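Side-chain contact in gamma-glutamyltransferase 1 Threonine peptidase. MEROPS family T03 (Pseudomonas nitroreducens, PDB 7D9E), which transfers gamma-glutamyl groups to amine acceptors or water, as an Ntn-hydrolase threonine peptidase studied for theanine synthesis: residues Ala228-Lys231 with Leu236-Ser239. Residues are numbered along the deposited sequence; the frame is centred on the assembly and turned at random.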
loop_
_atom_site.group_PDB
_atom_site.type_symbol
_atom_site.label_atom_id
_atom_site.label_comp_id
_atom_site.label_asym_id
_atom_site.label_seq_id
_atom_site.Cartn_x
_atom_site.Cartn_y
_atom_site.Cartn_z
ATOM N N ALA A 228 9.183 1.532 -26.482
ATOM C CA ALA A 228 8.564 2.238 -27.599
ATOM C C ALA A 228 7.523 3.233 -27.101
ATOM O O ALA A 228 7.376 4.327 -27.659
ATOM C CB ALA A 228 7.933 1.244 -28.571
ATOM N N GLN A 229 6.766 2.864 -26.066
ATOM C CA GLN A 229 5.777 3.796 -25.547
ATOM C C GLN A 229 6.454 5.007 -24.920
ATOM O O GLN A 229 5.965 6.131 -25.048
ATOM C CB GLN A 229 4.895 3.089 -24.530
ATOM C CG GLN A 229 3.713 3.909 -24.078
ATOM C CD GLN A 229 2.669 4.004 -25.150
ATOM O OE1 GLN A 229 2.429 3.041 -25.887
ATOM N NE2 GLN A 229 2.071 5.174 -25.284
ATOM N N MET A 230 7.586 4.796 -24.238
ATOM C CA MET A 230 8.339 5.924 -23.704
ATOM C C MET A 230 8.812 6.846 -24.818
ATOM O O MET A 230 8.754 8.074 -24.690
ATOM C CB MET A 230 9.552 5.417 -22.928
ATOM C CG MET A 230 9.236 4.644 -21.681
ATOM S SD MET A 230 8.571 5.730 -20.399
ATOM C CE MET A 230 6.953 4.995 -20.252
ATOM N N LYS A 231 9.322 6.273 -25.909
ATOM C CA LYS A 231 9.741 7.092 -27.041
ATOM C C LYS A 231 8.566 7.887 -27.583
ATOM O O LYS A 231 8.682 9.092 -27.839
ATOM C CB LYS A 231 10.327 6.191 -28.126
ATOM N N LEU A 236 11.046 8.602 -19.806
ATOM C CA LEU A 236 12.453 8.539 -19.432
ATOM C C LEU A 236 12.974 7.116 -19.339
ATOM O O LEU A 236 14.189 6.917 -19.395
ATOM C CB LEU A 236 12.631 9.167 -18.048
ATOM C CG LEU A 236 12.567 10.677 -17.936
ATOM C CD1 LEU A 236 11.174 11.166 -18.219
ATOM C CD2 LEU A 236 12.966 11.089 -16.520
ATOM N N ILE A 237 12.097 6.127 -19.192
ATOM C CA ILE A 237 12.537 4.764 -18.942
ATOM C C ILE A 237 13.181 4.198 -20.196
ATOM O O ILE A 237 12.645 4.328 -21.310
ATOM C CB ILE A 237 11.367 3.903 -18.473
ATOM C CG1 ILE A 237 10.903 4.422 -17.109
ATOM C CG2 ILE A 237 11.774 2.431 -18.324
ATOM C CD1 ILE A 237 9.634 3.778 -16.635
ATOM N N THR A 238 14.360 3.601 -20.016
ATOM C CA THR A 238 15.158 3.024 -21.088
ATOM C C THR A 238 15.406 1.543 -20.821
ATOM O O THR A 238 15.130 1.024 -19.747
ATOM C CB THR A 238 16.530 3.729 -21.206
ATOM O OG1 THR A 238 17.296 3.489 -20.018
ATOM C CG2 THR A 238 16.373 5.224 -21.434
ATOM N N SER A 239 15.958 0.852 -21.822
ATOM C CA SER A 239 16.351 -0.539 -21.614
ATOM C C SER A 239 17.308 -0.679 -20.431
ATOM O O SER A 239 17.201 -1.632 -19.645
ATOM C CB SER A 239 16.992 -1.095 -22.894
ATOM O OG SER A 239 17.560 -2.371 -22.627
#
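Met230, near the end of helix 221-233, packs against Leu236 and Ile237 in the short loop joining helix 221-233 to helix 239-244, which packs back on the side of the first helix. Met230 points from the helix toward the loop and supplies most of the contact. With CG beside its own backbone N (chi1 -66°) and the chain bent again at chi2 (-70°), Met230 places its sulfur in front of the Ile237 N-H, SD lying 3.7 Å from Ile237 N and 3.8 Å from Leu236 N. No hydrogen bond crosses the contact, and the buried Ile237 N has no hydrogen-bond partner in the model; its N-H faces the sulfur without a bond being assigned. The side chains of Met230 and Ile237 cross obliquely, with Met230 SD 3.9 Å from Ile237 CB at the branch point. Leu236 takes part through its backbone; its side chain points away from the helix and touches Met105 and Lys123. Replacing Met230 by an alanine is likely to open a gap beside Ile237 CB and leave the Ile237 N-H facing no sulfur. Met230 also packs on Ala122 and on Leu37 of a neighbouring subunit. Thr238 occupies the N-cap position of helix 239-244, and its OG1 is hydrogen-bonded to Asp241 OD2. The tightest approach joins a methylene to a backbone carbonyl, Met230 CG sitting 3.4 Å from Ile237 O.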